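Local coordinates for protein autotransporter adhesin (Vibrio vulnificus, PDB 4ERR) that probably directs an effector domain of a secreted MARTX toxin to host-cell membranes through a four-helical-bundle membrane localization domain, at residues R13-I21 against T63-Q72. Residues are numbered along the deposited sequence; the frame is centred on the assembly and turned at random. Where two conformers were deposited one is given.
Sequences RAKVFAKPI and TSGRNQALTQ
Helices 13-21 and 65-72 run roughly antiparallel, 142° between their directions, and their axes approach to 7.5 Å, with Ala18 beside Gly65 (CA to CA 4.1 Å) and Ala14 beside Arg66. With no side chain on Gly65, its CA lies 3.6 Å from Phe17 CB. Phe17 is a knob in the hole formed by Gly65, Gln68, Ala69 and Gln72. Its CG stands anti to the carbonyl carbon (chi1 -68°), which carries the ring along the facing helix: the Gln68 amide lies over one face, planes nearly parallel but offset toward the rim, Gln68 CB touches CD2 at 3.5 Å, and Gly65 O and the Gln72 amide lie at the ring edge. Beyond the ring, Arg13 NH1 donates to Gln72 OE1 (3.1 Å, 153° at the hydrogen), with the oxygen in the guanidinium plane but the donor above the carbonyl plane. Ala14 and Ala69 pack CB to CB at 4.0 Å, and at the other end Ile21 CD1 reaches Thr63 O at 3.4 Å. Ser64 OG caps helix 65-81 by accepting from Asn67 N, while the Asn67 side chain hydrogen-bonds to Tyr57 OH and His61 O of the second subunit. This is knobs-into-holes packing of a helical bundle, here the membrane localization domain.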
loop_
_atom_site.group_PDB
_atom_site.type_symbol
_atom_site.label_atom_id
_atom_site.label_comp_id
_atom_site.label_asym_id
_atom_site.label_seq_id
_atom_site.Cartn_x
_atom_site.Cartn_y
_atom_site.Cartn_z
ATOM N N ARG B 13 -10.316 -7.796 5.491
ATOM C CA ARG B 13 -9.363 -8.553 4.688
ATOM C C ARG B 13 -8.088 -7.745 4.421
ATOM O O ARG B 13 -6.991 -8.267 4.553
ATOM C CB ARG B 13 -10.011 -8.993 3.388
ATOM C CG ARG B 13 -9.112 -9.789 2.464
ATOM C CD ARG B 13 -8.567 -10.992 3.158
ATOM N NE ARG B 13 -9.664 -11.752 3.702
ATOM C CZ ARG B 13 -10.415 -12.604 3.013
ATOM N NH1 ARG B 13 -10.204 -12.815 1.710
ATOM N NH2 ARG B 13 -11.411 -13.237 3.638
ATOM N N ALA B 14 -8.257 -6.469 4.077
ATOM C CA ALA B 14 -7.109 -5.568 3.898
ATOM C C ALA B 14 -6.233 -5.562 5.156
ATOM O O ALA B 14 -4.988 -5.589 5.073
ATOM C CB ALA B 14 -7.583 -4.134 3.557
ATOM N N LYS B 15 -6.874 -5.521 6.328
ATOM C CA LYS B 15 -6.137 -5.486 7.591
ATOM C C LYS B 15 -5.306 -6.750 7.826
ATOM O O LYS B 15 -4.169 -6.663 8.292
ATOM C CB LYS B 15 -7.092 -5.253 8.750
ATOM C CG LYS B 15 -6.477 -5.487 10.119
ATOM C CD LYS B 15 -7.532 -5.333 11.228
ATOM C CE LYS B 15 -6.984 -5.602 12.628
ATOM N NZ LYS B 15 -8.053 -5.517 13.691
ATOM N N VAL B 16 -5.865 -7.917 7.514
ATOM C CA VAL B 16 -5.114 -9.179 7.640
ATOM C C VAL B 16 -3.856 -9.183 6.785
ATOM O O VAL B 16 -2.787 -9.601 7.228
ATOM C CB VAL B 16 -5.959 -10.409 7.245
ATOM C CG1 VAL B 16 -5.079 -11.675 7.201
ATOM C CG2 VAL B 16 -7.117 -10.572 8.220
ATOM N N PHE B 17 -3.989 -8.733 5.544
ATOM C CA PHE B 17 -2.850 -8.693 4.640
ATOM C C PHE B 17 -1.855 -7.618 5.074
ATOM O O PHE B 17 -0.638 -7.788 4.897
ATOM C CB PHE B 17 -3.305 -8.426 3.221
ATOM C CG PHE B 17 -4.093 -9.539 2.597
ATOM C CD1 PHE B 17 -3.788 -10.878 2.841
ATOM C CD2 PHE B 17 -5.103 -9.246 1.678
ATOM C CE1 PHE B 17 -4.491 -11.893 2.233
ATOM C CE2 PHE B 17 -5.785 -10.250 1.037
ATOM C CZ PHE B 17 -5.491 -11.589 1.335
ATOM N N ALA B 18 -2.381 -6.507 5.606
ATOM C CA ALA B 18 -1.541 -5.389 5.988
ATOM C C ALA B 18 -0.669 -5.643 7.213
ATOM O O ALA B 18 0.402 -5.057 7.338
ATOM C CB ALA B 18 -2.394 -4.118 6.219
ATOM N N LYS B 19 -1.122 -6.539 8.086
ATOM C CA LYS B 19 -0.462 -6.793 9.364
ATOM C C LYS B 19 1.051 -7.145 9.257
ATOM O O LYS B 19 1.877 -6.478 9.889
ATOM C CB LYS B 19 -1.267 -7.837 10.166
ATOM C CG LYS B 19 -0.855 -7.948 11.630
ATOM C CD LYS B 19 -1.789 -8.871 12.425
ATOM C CE LYS B 19 -3.120 -8.202 12.748
ATOM N NZ LYS B 19 -3.985 -9.050 13.620
ATOM N N PRO B 20 1.425 -8.165 8.450
ATOM C CA PRO B 20 2.861 -8.490 8.315
ATOM C C PRO B 20 3.663 -7.421 7.607
ATOM O O PRO B 20 4.863 -7.264 7.858
ATOM C CB PRO B 20 2.867 -9.790 7.490
ATOM C CG PRO B 20 1.527 -9.835 6.815
ATOM C CD PRO B 20 0.572 -9.156 7.745
ATOM N N ILE B 21 3.004 -6.676 6.710
ATOM C CA ILE B 21 3.681 -5.611 5.985
ATOM C C ILE B 21 4.013 -4.507 6.973
ATOM O O ILE B 21 5.125 -3.986 6.976
ATOM C CB ILE B 21 2.815 -5.058 4.825
ATOM C CG1 ILE B 21 2.418 -6.181 3.857
ATOM C CG2 ILE B 21 3.561 -3.960 4.056
ATOM C CD1 ILE B 21 1.561 -5.737 2.700
ATOM N N THR B 63 2.956 -5.451 -2.778
ATOM C CA THR B 63 1.577 -5.062 -2.922
ATOM C C THR B 63 0.945 -4.853 -1.533
ATOM O O THR B 63 1.012 -5.737 -0.643
ATOM C CB THR B 63 0.819 -6.150 -3.695
ATOM O OG1 THR B 63 1.510 -6.375 -4.923
ATOM C CG2 THR B 63 -0.631 -5.749 -3.983
ATOM N N SER B 64 0.337 -3.684 -1.361
ATOM C CA SER B 64 -0.244 -3.304 -0.082
ATOM C C SER B 64 -1.367 -4.262 0.319
ATOM O O SER B 64 -1.967 -4.958 -0.515
ATOM C CB SER B 64 -0.796 -1.881 -0.146
ATOM O OG SER B 64 -1.932 -1.807 -0.981
ATOM N N GLY B 65 -1.676 -4.296 1.600
ATOM C CA GLY B 65 -2.837 -5.073 2.081
ATOM C C GLY B 65 -4.128 -4.686 1.359
ATOM O O GLY B 65 -4.903 -5.528 0.935
ATOM N N ARG B 66 -4.361 -3.386 1.242
ATOM C CA ARG B 66 -5.495 -2.867 0.524
ATOM C C ARG B 66 -5.528 -3.391 -0.912
ATOM O O ARG B 66 -6.553 -3.884 -1.395
ATOM C CB ARG B 66 -5.384 -1.350 0.495
ATOM C CG ARG B 66 -6.429 -0.706 -0.314
ATOM C CD ARG B 66 -6.133 0.773 -0.475
ATOM N NE ARG B 66 -6.141 1.484 0.788
ATOM C CZ ARG B 66 -5.777 2.761 0.926
ATOM N NH1 ARG B 66 -5.340 3.452 -0.118
ATOM N NH2 ARG B 66 -5.837 3.348 2.112
ATOM N N ASN B 67 -4.407 -3.303 -1.607
ATOM C CA ASN B 67 -4.402 -3.721 -3.009
ATOM C C ASN B 67 -4.638 -5.216 -3.168
ATOM O O ASN B 67 -5.331 -5.645 -4.092
ATOM C CB ASN B 67 -3.158 -3.235 -3.759
ATOM C CG ASN B 67 -3.253 -1.765 -4.165
ATOM O OD1 ASN B 67 -3.825 -0.940 -3.431
ATOM N ND2 ASN B 67 -2.733 -1.440 -5.344
ATOM N N GLN B 68 -4.069 -6.000 -2.260
ATOM C CA GLN B 68 -4.309 -7.440 -2.265
ATOM C C GLN B 68 -5.794 -7.731 -2.078
ATOM O O GLN B 68 -6.345 -8.585 -2.791
ATOM C CB GLN B 68 -3.505 -8.153 -1.189
ATOM C CG GLN B 68 -2.018 -8.224 -1.420
ATOM C CD GLN B 68 -1.307 -8.871 -0.261
ATOM O OE1 GLN B 68 -0.586 -8.203 0.505
ATOM N NE2 GLN B 68 -1.529 -10.138 -0.092
ATOM N N ALA B 69 -6.450 -7.026 -1.159
ATOM C CA ALA B 69 -7.892 -7.229 -0.905
ATOM C C ALA B 69 -8.739 -6.767 -2.099
ATOM O O ALA B 69 -9.715 -7.418 -2.483
ATOM C CB ALA B 69 -8.331 -6.499 0.390
ATOM N N LEU B 70 -8.368 -5.634 -2.679
ATOM C CA LEU B 70 -9.061 -5.138 -3.887
ATOM C C LEU B 70 -8.945 -6.110 -5.083
ATOM O O LEU B 70 -9.870 -6.223 -5.879
ATOM C CB LEU B 70 -8.547 -3.761 -4.275
ATOM C CG LEU B 70 -8.976 -2.595 -3.395
ATOM C CD1 LEU B 70 -8.257 -1.326 -3.818
ATOM C CD2 LEU B 70 -10.481 -2.416 -3.434
ATOM N N THR B 71 -7.800 -6.772 -5.223
ATOM C CA THR B 71 -7.609 -7.753 -6.281
ATOM C C THR B 71 -8.590 -8.912 -6.075
ATOM O O THR B 71 -9.155 -9.406 -7.037
ATOM C CB THR B 71 -6.141 -8.196 -6.385
ATOM O OG1 THR B 71 -5.347 -7.061 -6.773
ATOM C CG2 THR B 71 -5.936 -9.347 -7.395
ATOM N N GLN B 72 -8.794 -9.320 -4.813
ATOM C CA GLN B 72 -9.775 -10.368 -4.523
ATOM C C GLN B 72 -11.198 -9.882 -4.799
ATOM O O GLN B 72 -12.020 -10.621 -5.364
ATOM C CB GLN B 72 -9.604 -10.887 -3.091
ATOM C CG GLN B 72 -8.272 -11.598 -2.905
ATOM C CD GLN B 72 -8.093 -12.202 -1.524
ATOM O OE1 GLN B 72 -8.484 -11.619 -0.517
ATOM N NE2 GLN B 72 -7.528 -13.397 -1.482
#